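Local coordinates for protein putative methyltransferase (Porphyromonas gingivalis, PDB 3LL7) that is a putative methyltransferase, probably transferring methyl groups to a substrate that is not established, and carries a THUMP-like domain near its C terminus, at residues K354-V359 against Q379-A384; R368-S373 against K401-L406. All blocks are in the same frame, centred on the assembly; numbering follows the deposited sequence.

In the fold
Strand 337-347 leads into the loop that carries 354-359, and the chain then passes through strand 364-368, the linker 368-373 and helix 374-381 before the turn at 382-384. Contact 1 closes this excursion of about twenty residues by bringing the C-terminal end of the helix back to the loop. Contact 2 closes a longer one, of 27 intervening residues, when strand 401-408 passes across the linker, the touching parts 96° apart. The two closures cross, because their segments alternate along the chain, and their centres lie about 14 Å apart. Leu356 CD1 meets Leu403 CD1 at 3.7 Å, so the two contacts touch through leucine side chains in the THUMP-like region.

Contact 1 of 2, residues K354-V359 against Q379-A384; sequences KQLRKV and QRSKMA
Lys354 reaches across to Arg380 at the last turn of helix 374-381: its NZ donates to Arg380 O at 2.7 Å, meeting a lone pair in the carbonyl plane at a C=O...N angle of 141°. The bend at chi2 (-69°) brings Lys354 CD to 3.4 Å from Arg380 O, and a second bend at chi4 turns NZ onto that oxygen. A water accepts a weak bond from NZ and donates to Gln379 O, which is thus linked to the ammonium only indirectly. Leu356 supplies the apolar part, with CD1 against Ser381 CB at 3.8 Å and CB equally far from CE of selenomethionine Met383. Here the C-terminal end of helix 374-381 meets the 354-359 loop of the THUMP-like region, and Leu391 of strand 389-395 touches both Leu356 and Met383. Lys382, with positive phi (59°), leaves the helix. The Met383 side chain, CG anti to the backbone N and bent beyond it, carries CE to 3.3 Å from Leu356 O. Arg357 crosses Lys382 obliquely, and Lys382 CB sits 3.8 Å above one guanidinium face, toward its rim. In the guanidinium plane, NH2 donates to Lys354 O at 3.3 Å, which helps fix the group's rotation.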
ATOM      1  N   LYS A 354      35.248 -12.817  -6.872  1.00 15.80           N
ATOM      2  CA  LYS A 354      35.770 -13.871  -5.984  1.00 16.88           C
ATOM      3  C   LYS A 354      36.657 -13.310  -4.878  1.00 16.87           C
ATOM      4  O   LYS A 354      37.007 -14.014  -3.918  1.00 16.84           O
ATOM      5  CB  LYS A 354      36.449 -15.007  -6.766  1.00 18.01           C
ATOM      6  CG  LYS A 354      35.483 -15.886  -7.589  1.00 20.56           C
ATOM      7  CD  LYS A 354      34.546 -16.755  -6.738  1.00 22.65           C
ATOM      8  CE  LYS A 354      33.725 -17.710  -7.625  1.00 22.73           C
ATOM      9  NZ  LYS A 354      32.888 -16.983  -8.677  1.00 23.54           N
ATOM     10  N   GLN A 355      36.987 -12.019  -4.958  1.00 15.46           N
ATOM     11  CA  GLN A 355      37.795 -11.437  -3.900  1.00 15.04           C
ATOM     12  C   GLN A 355      36.976 -10.860  -2.777  1.00 13.38           C
ATOM     13  O   GLN A 355      37.532 -10.504  -1.734  1.00 12.71           O
ATOM     14  CB  GLN A 355      38.693 -10.342  -4.452  1.00 16.36           C
ATOM     15  CG  GLN A 355      39.768 -10.844  -5.384  1.00 17.90           C
ATOM     16  CD  GLN A 355      40.777  -9.765  -5.675  1.00 23.17           C
ATOM     17  OE1 GLN A 355      41.465  -9.269  -4.770  1.00 23.48           O
ATOM     18  NE2 GLN A 355      40.847  -9.354  -6.941  1.00 25.36           N
ATOM     19  N   LEU A 356      35.648 -10.734  -2.961  1.00 11.72           N
ATOM     20  CA  LEU A 356      34.862 -10.019  -1.955  1.00 10.66           C
ATOM     21  C   LEU A 356      34.801 -10.622  -0.597  1.00 10.11           C
ATOM     22  O   LEU A 356      34.665  -9.886   0.390  1.00 10.29           O
ATOM     23  CB  LEU A 356      33.411  -9.744  -2.442  1.00 11.79           C
ATOM     24  CG  LEU A 356      33.273  -8.839  -3.638  1.00 14.08           C
ATOM     25  CD1 LEU A 356      31.742  -8.751  -3.944  1.00 13.25           C
ATOM     26  CD2 LEU A 356      33.866  -7.435  -3.377  1.00 15.11           C
ATOM     27  N   ARG A 357      34.959 -11.943  -0.487  1.00  9.07           N
ATOM     28  CA  ARG A 357      34.996 -12.557   0.837  1.00  8.85           C
ATOM     29  C   ARG A 357      36.195 -12.059   1.641  1.00  9.00           C
ATOM     30  O   ARG A 357      36.217 -12.184   2.862  1.00  9.05           O
ATOM     31  CB  ARG A 357      35.021 -14.080   0.745  1.00  8.39           C
ATOM     32  CG  ARG A 357      33.676 -14.713   0.370  1.00  8.27           C
ATOM     33  CD  ARG A 357      33.917 -16.165   0.013  1.00 11.29           C
ATOM     34  NE  ARG A 357      34.712 -16.147  -1.205  1.00 14.33           N
ATOM     35  CZ  ARG A 357      35.339 -17.172  -1.770  1.00 18.73           C
ATOM     36  NH1 ARG A 357      35.252 -18.389  -1.266  1.00 15.26           N
ATOM     37  NH2 ARG A 357      36.045 -16.950  -2.888  1.00 22.11           N
ATOM     38  N   LYS A 358      37.194 -11.492   0.971  1.00  9.05           N
ATOM     39  CA  LYS A 358      38.327 -10.926   1.711  1.00  8.94           C
ATOM     40  C   LYS A 358      37.949  -9.649   2.463  1.00  9.08           C
ATOM     41  O   LYS A 358      38.533  -9.357   3.504  1.00  8.65           O
ATOM     42  CB  LYS A 358      39.495 -10.599   0.773  1.00  9.39           C
ATOM     43  CG  LYS A 358      40.072 -11.835   0.082  1.00 10.00           C
ATOM     44  CD  LYS A 358      41.364 -11.522  -0.603  1.00 16.20           C
ATOM     45  CE  LYS A 358      41.280 -10.367  -1.554  1.00 18.87           C
ATOM     46  NZ  LYS A 358      42.705 -10.017  -1.940  1.00 22.51           N
ATOM     47  N   VAL A 359      36.979  -8.906   1.949  0.50  9.87           N
ATOM     48  CA  VAL A 359      36.698  -7.590   2.523  0.50 11.01           C
ATOM     49  C   VAL A 359      35.738  -7.594   3.703  0.50 11.21           C
ATOM     50  O   VAL A 359      35.851  -6.751   4.589  0.50 10.86           O
ATOM     51  CB  VAL A 359      36.270  -6.579   1.480  0.50 11.44           C
ATOM     52  CG1 VAL A 359      37.363  -6.455   0.442  0.50 11.17           C
ATOM     53  CG2 VAL A 359      34.914  -6.927   0.851  0.50 13.43           C
ATOM     54  N   GLN A 379      25.854 -15.007  -5.351  1.00 10.00           N
ATOM     55  CA  GLN A 379      26.324 -16.334  -5.719  1.00  9.89           C
ATOM     56  C   GLN A 379      27.708 -16.341  -6.340  1.00  9.03           C
ATOM     57  O   GLN A 379      28.505 -17.266  -6.094  1.00  9.02           O
ATOM     58  CB  GLN A 379      25.311 -17.071  -6.601  1.00  9.69           C
ATOM     59  CG  GLN A 379      24.019 -17.420  -5.839  1.00 11.50           C
ATOM     60  CD  GLN A 379      23.113 -18.385  -6.592  1.00 12.12           C
ATOM     61  OE1 GLN A 379      23.569 -19.148  -7.446  1.00 10.52           O
ATOM     62  NE2 GLN A 379      21.825 -18.393  -6.224  1.00 10.48           N
ATOM     63  N   ARG A 380      27.991 -15.317  -7.128  1.00  7.65           N
ATOM     64  CA  ARG A 380      29.275 -15.243  -7.814  1.00  9.37           C
ATOM     65  C   ARG A 380      30.413 -14.859  -6.865  1.00  9.82           C
ATOM     66  O   ARG A 380      31.552 -15.238  -7.105  1.00 11.43           O
ATOM     67  CB  ARG A 380      29.190 -14.289  -9.007  1.00  8.20           C
ATOM     68  CG  ARG A 380      28.169 -14.837 -10.076  1.00  7.40           C
ATOM     69  CD  ARG A 380      27.882 -13.848 -11.198  1.00  6.40           C
ATOM     70  NE  ARG A 380      26.656 -14.245 -11.923  1.00  7.41           N
ATOM     71  CZ  ARG A 380      26.364 -13.924 -13.189  1.00  7.99           C
ATOM     72  NH1 ARG A 380      27.211 -13.202 -13.925  1.00  7.51           N
ATOM     73  NH2 ARG A 380      25.223 -14.344 -13.730  1.00  5.63           N
ATOM     74  N   SER A 381      30.096 -14.133  -5.798  1.00  9.80           N
ATOM     75  CA  SER A 381      31.112 -13.817  -4.770  1.00 10.80           C
ATOM     76  C   SER A 381      31.181 -14.840  -3.621  1.00 11.41           C
ATOM     77  O   SER A 381      32.127 -14.806  -2.830  1.00 12.00           O
ATOM     78  CB  SER A 381      30.873 -12.422  -4.188  1.00 10.60           C
ATOM     79  OG  SER A 381      29.620 -12.357  -3.518  1.00 11.50           O
ATOM     80  N   LYS A 382      30.205 -15.740  -3.546  1.00 10.22           N
ATOM     81  CA  LYS A 382      30.069 -16.708  -2.436  1.00 10.35           C
ATOM     82  C   LYS A 382      29.923 -16.025  -1.076  1.00 10.88           C
ATOM     83  O   LYS A 382      30.359 -16.540  -0.052  1.00  9.42           O
ATOM     84  CB  LYS A 382      31.208 -17.750  -2.470  1.00 10.40           C
ATOM     85  CG  LYS A 382      31.188 -18.579  -3.799  1.00 12.49           C
ATOM     86  CD  LYS A 382      32.407 -19.514  -3.984  1.00 18.96           C
ATOM     87  CE  LYS A 382      32.700 -20.318  -2.769  1.00 23.08           C
ATOM     88  NZ  LYS A 382      31.599 -21.276  -2.462  1.00 27.11           N
HETATM   89  N   MSE A 383      29.245 -14.879  -1.066  1.00 12.17           N
HETATM   90  CA  MSE A 383      29.174 -14.063   0.138  1.00 13.85           C
HETATM   91  C   MSE A 383      28.092 -14.596   1.066  1.00 13.36           C
HETATM   92  O   MSE A 383      26.946 -14.751   0.681  1.00 13.95           O
HETATM   93  CB  MSE A 383      28.878 -12.609  -0.260  1.00 13.45           C
HETATM   94  CG  MSE A 383      28.672 -11.687   0.898  1.00 13.23           C
HETATM   95 SE   MSE A 383      30.281 -11.532   1.957  0.75 12.18          SE
HETATM   96  CE  MSE A 383      31.536 -11.040   0.567  1.00 12.25           C
ATOM     97  N   ALA A 384      28.451 -14.881   2.303  1.00 14.24           N
ATOM     98  CA  ALA A 384      27.446 -15.294   3.287  1.00 15.38           C
ATOM     99  C   ALA A 384      26.492 -14.132   3.561  1.00 16.11           C
ATOM    100  O   ALA A 384      26.919 -12.972   3.528  1.00 15.70           O
ATOM    101  CB  ALA A 384      28.141 -15.705   4.565  1.00 15.07           C
TER
HETATM  102  O   HOH W   1      30.562 -18.757  -7.329  1.00 18.01           O

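Contact 2 of 2, residues R368-S373 against K401-L406; sequences RNFPLS and KVLLLL. With EDO (1,2-ethanediol), chain B; FMT (formic acid), chain J.
The linker between strand 364-368 and helix 374-381 of the THUMP-like region rests on the start of strand 401-408, with Phe370, Pro371 and Asn369 meeting Lys401, Val402 and Leu403. The touching parts run 96° apart, so this is side-chain packing across the strand and not sheet pairing. Phe370 is the main contributor from the linker, Lys401 from the strand. Phe370 CG is anti to the backbone N (chi1 -162°), and the ring's far end reaches the strand, CE1 lying 3.5 Å from Val402 O and CZ 4.0 Å from Leu403 CD2. The Phe370 and Leu403 side chains cross at about a right angle. Pro371 CD covers one ring face toward its rim and touches Lys401 CD at 3.9 Å, the two side chains running alongside in opposite senses. Lys401 NZ, hydrogen-bonded to Thr395 OG1, approaches Asn369 OD1 only to 3.7 Å; a formic acid bridges the pair, its O1 bonded weakly to NZ and at 3.1 Å to Asn369 ND2, which also bonds Ser323 OG. An ethanediol, like the formic acid probably from the crystallisation liquor, takes Asn369 N on O1, while its O2 accepts from Phe370 N and donates to Phe370 O. Phe348 meets Phe370 edge-to-face, and Leu377 of helix 374-381 packs on Phe370 and Leu403, while strand 401-408 pairs with strands 337-347 and 389-395 on its two sides.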
ATOM      1  N   ARG A 368      21.751  -0.785  -7.177  1.00  8.68           N
ATOM      2  CA  ARG A 368      21.068   0.393  -7.737  1.00  9.30           C
ATOM      3  C   ARG A 368      21.834   0.821  -8.957  1.00  9.82           C
ATOM      4  O   ARG A 368      22.775   1.632  -8.839  1.00 10.11           O
ATOM      5  CB  ARG A 368      20.995   1.581  -6.753  1.00 10.02           C
ATOM      6  CG  ARG A 368      20.176   1.328  -5.478  1.00 10.51           C
ATOM      7  CD  ARG A 368      18.688   1.338  -5.792  1.00 10.22           C
ATOM      8  NE  ARG A 368      17.912   0.961  -4.619  1.00 10.14           N
ATOM      9  CZ  ARG A 368      16.646   0.590  -4.657  1.00 15.51           C
ATOM     10  NH1 ARG A 368      15.992   0.567  -5.830  1.00 12.51           N
ATOM     11  NH2 ARG A 368      16.027   0.252  -3.521  1.00 16.37           N
ATOM     12  N   ASN A 369      21.394   0.314 -10.109  1.00  9.87           N
ATOM     13  CA  ASN A 369      22.030   0.525 -11.418  1.00 10.69           C
ATOM     14  C   ASN A 369      23.363  -0.233 -11.506  1.00 10.23           C
ATOM     15  O   ASN A 369      24.449   0.311 -11.231  1.00 10.38           O
ATOM     16  CB  ASN A 369      22.168   2.024 -11.727  1.00 11.34           C
ATOM     17  CG  ASN A 369      22.607   2.294 -13.144  1.00 10.01           C
ATOM     18  OD1 ASN A 369      22.538   1.407 -14.008  1.00 13.11           O
ATOM     19  ND2 ASN A 369      23.070   3.518 -13.405  1.00  8.12           N
ATOM     20  N   PHE A 370      23.255  -1.520 -11.844  1.00  9.85           N
ATOM     21  CA  PHE A 370      24.388  -2.430 -11.754  1.00  9.63           C
ATOM     22  C   PHE A 370      24.091  -3.618 -12.687  1.00 10.01           C
ATOM     23  O   PHE A 370      22.918  -4.014 -12.806  1.00 10.00           O
ATOM     24  CB  PHE A 370      24.566  -2.906 -10.300  1.00  9.78           C
ATOM     25  CG  PHE A 370      25.913  -3.481 -10.014  1.00  8.66           C
ATOM     26  CD1 PHE A 370      27.037  -2.673  -9.989  1.00  8.56           C
ATOM     27  CD2 PHE A 370      26.053  -4.868  -9.808  1.00  9.68           C
ATOM     28  CE1 PHE A 370      28.316  -3.246  -9.748  1.00  6.80           C
ATOM     29  CE2 PHE A 370      27.303  -5.441  -9.554  1.00 11.15           C
ATOM     30  CZ  PHE A 370      28.428  -4.627  -9.539  1.00  9.68           C
ATOM     31  N   PRO A 371      25.133  -4.201 -13.310  1.00 10.12           N
ATOM     32  CA  PRO A 371      24.833  -5.224 -14.342  1.00 10.79           C
ATOM     33  C   PRO A 371      24.429  -6.596 -13.772  1.00 10.79           C
ATOM     34  O   PRO A 371      23.960  -7.464 -14.542  1.00 11.72           O
ATOM     35  CB  PRO A 371      26.141  -5.316 -15.124  1.00 11.31           C
ATOM     36  CG  PRO A 371      27.206  -4.970 -14.103  1.00 11.99           C
ATOM     37  CD  PRO A 371      26.545  -3.783 -13.374  1.00 10.32           C
ATOM     38  N   LEU A 372      24.636  -6.804 -12.471  1.00  9.44           N
ATOM     39  CA  LEU A 372      24.217  -8.066 -11.828  1.00  9.22           C
ATOM     40  C   LEU A 372      23.042  -7.797 -10.895  1.00  9.38           C
ATOM     41  O   LEU A 372      22.931  -6.693 -10.365  1.00 10.09           O
ATOM     42  CB  LEU A 372      25.366  -8.656 -11.008  1.00  9.28           C
ATOM     43  CG  LEU A 372      26.651  -8.993 -11.817  1.00 11.68           C
ATOM     44  CD1 LEU A 372      27.727  -9.449 -10.858  1.00 12.28           C
ATOM     45  CD2 LEU A 372      26.382 -10.022 -12.902  1.00 10.79           C
ATOM     46  N   SER A 373      22.189  -8.797 -10.666  1.00  9.78           N
ATOM     47  CA  SER A 373      21.178  -8.665  -9.618  1.00  9.86           C
ATOM     48  C   SER A 373      21.850  -8.956  -8.274  1.00  9.49           C
ATOM     49  O   SER A 373      22.949  -9.498  -8.236  1.00  8.96           O
ATOM     50  CB  SER A 373      20.051  -9.666  -9.830  1.00 10.32           C
ATOM     51  OG  SER A 373      20.568 -10.989  -9.738  1.00  9.67           O
ATOM     52  N   LYS A 401      31.294   1.392 -12.772  1.00  8.70           N
ATOM     53  CA  LYS A 401      30.584   0.520 -11.879  1.00  9.19           C
ATOM     54  C   LYS A 401      31.455   0.288 -10.673  1.00  9.25           C
ATOM     55  O   LYS A 401      32.685   0.037 -10.810  1.00  8.66           O
ATOM     56  CB  LYS A 401      30.306  -0.839 -12.583  1.00  9.29           C
ATOM     57  CG  LYS A 401      29.562  -0.754 -13.957  1.00 11.28           C
ATOM     58  CD  LYS A 401      28.111  -0.229 -13.831  1.00 15.37           C
ATOM     59  CE  LYS A 401      27.475   0.228 -15.196  1.00 16.08           C
ATOM     60  NZ  LYS A 401      26.006   0.689 -15.085  1.00 11.27           N
ATOM     61  N   VAL A 402      30.818   0.288  -9.502  1.00  9.56           N
ATOM     62  CA  VAL A 402      31.538   0.151  -8.233  1.00  9.25           C
ATOM     63  C   VAL A 402      30.745  -0.722  -7.294  1.00  9.05           C
ATOM     64  O   VAL A 402      29.521  -0.862  -7.442  1.00  8.76           O
ATOM     65  CB  VAL A 402      31.764   1.548  -7.546  1.00  8.80           C
ATOM     66  CG1 VAL A 402      32.668   2.431  -8.418  1.00  9.46           C
ATOM     67  CG2 VAL A 402      30.414   2.280  -7.242  1.00  8.53           C
ATOM     68  N   LEU A 403      31.443  -1.266  -6.300  1.00  9.22           N
ATOM     69  CA  LEU A 403      30.805  -1.875  -5.130  1.00  9.65           C
ATOM     70  C   LEU A 403      31.125  -1.018  -3.927  1.00 10.22           C
ATOM     71  O   LEU A 403      32.295  -0.597  -3.721  1.00 10.93           O
ATOM     72  CB  LEU A 403      31.349  -3.320  -4.885  1.00 10.17           C
ATOM     73  CG  LEU A 403      30.850  -4.319  -5.958  1.00 11.53           C
ATOM     74  CD1 LEU A 403      31.659  -5.621  -5.921  1.00 12.63           C
ATOM     75  CD2 LEU A 403      29.408  -4.646  -5.682  1.00 12.93           C
ATOM     76  N   LEU A 404      30.090  -0.726  -3.146  1.00  9.41           N
ATOM     77  CA  LEU A 404      30.295   0.002  -1.877  1.00  9.37           C
ATOM     78  C   LEU A 404      30.089  -0.944  -0.723  1.00  9.52           C
ATOM     79  O   LEU A 404      29.090  -1.678  -0.675  1.00 10.36           O
ATOM     80  CB  LEU A 404      29.299   1.170  -1.745  1.00  8.48           C
ATOM     81  CG  LEU A 404      29.077   2.087  -2.971  1.00 11.48           C
ATOM     82  CD1 LEU A 404      28.005   3.155  -2.605  1.00 12.85           C
ATOM     83  CD2 LEU A 404      30.419   2.757  -3.351  1.00  9.91           C
ATOM     84  N   LEU A 405      31.032  -0.902   0.217  1.00  8.13           N
ATOM     85  CA  LEU A 405      30.879  -1.570   1.518  1.00  7.85           C
ATOM     86  C   LEU A 405      30.379  -0.528   2.505  1.00  7.25           C
ATOM     87  O   LEU A 405      31.023   0.497   2.703  1.00  7.80           O
ATOM     88  CB  LEU A 405      32.213  -2.181   1.995  1.00  7.84           C
ATOM     89  CG  LEU A 405      32.045  -2.941   3.332  1.00  9.20           C
ATOM     90  CD1 LEU A 405      31.124  -4.168   3.072  1.00 10.61           C
ATOM     91  CD2 LEU A 405      33.413  -3.402   3.854  1.00 11.36           C
ATOM     92  N   LEU A 406      29.188  -0.791   3.062  1.00  7.59           N
ATOM     93  CA  LEU A 406      28.428   0.182   3.865  1.00  8.32           C
ATOM     94  C   LEU A 406      28.103  -0.409   5.227  1.00  7.95           C
ATOM     95  O   LEU A 406      27.871  -1.604   5.328  1.00  9.15           O
ATOM     96  CB  LEU A 406      27.090   0.502   3.146  1.00  6.73           C
ATOM     97  CG  LEU A 406      27.216   1.007   1.695  1.00  8.56           C
ATOM     98  CD1 LEU A 406      25.829   1.177   1.090  1.00  7.58           C
ATOM     99  CD2 LEU A 406      28.004   2.317   1.683  1.00  9.13           C
TER
HETATM  100  C1  EDO B 501      18.683  -2.080 -10.813  1.00 35.52           C
HETATM  101  O1  EDO B 501      18.703  -0.877 -10.057  1.00 29.80           O
HETATM  102  C2  EDO B 501      20.111  -2.497 -11.132  1.00 32.16           C
HETATM  103  O2  EDO B 501      20.361  -2.333 -12.519  1.00 29.91           O
HETATM  104  C   FMT J 510      23.605   3.685 -16.985  1.00 38.69           C
HETATM  105  O1  FMT J 510      24.475   3.356 -16.174  1.00 38.13           O
HETATM  106  O2  FMT J 510      22.393   3.652 -16.759  1.00 38.81           O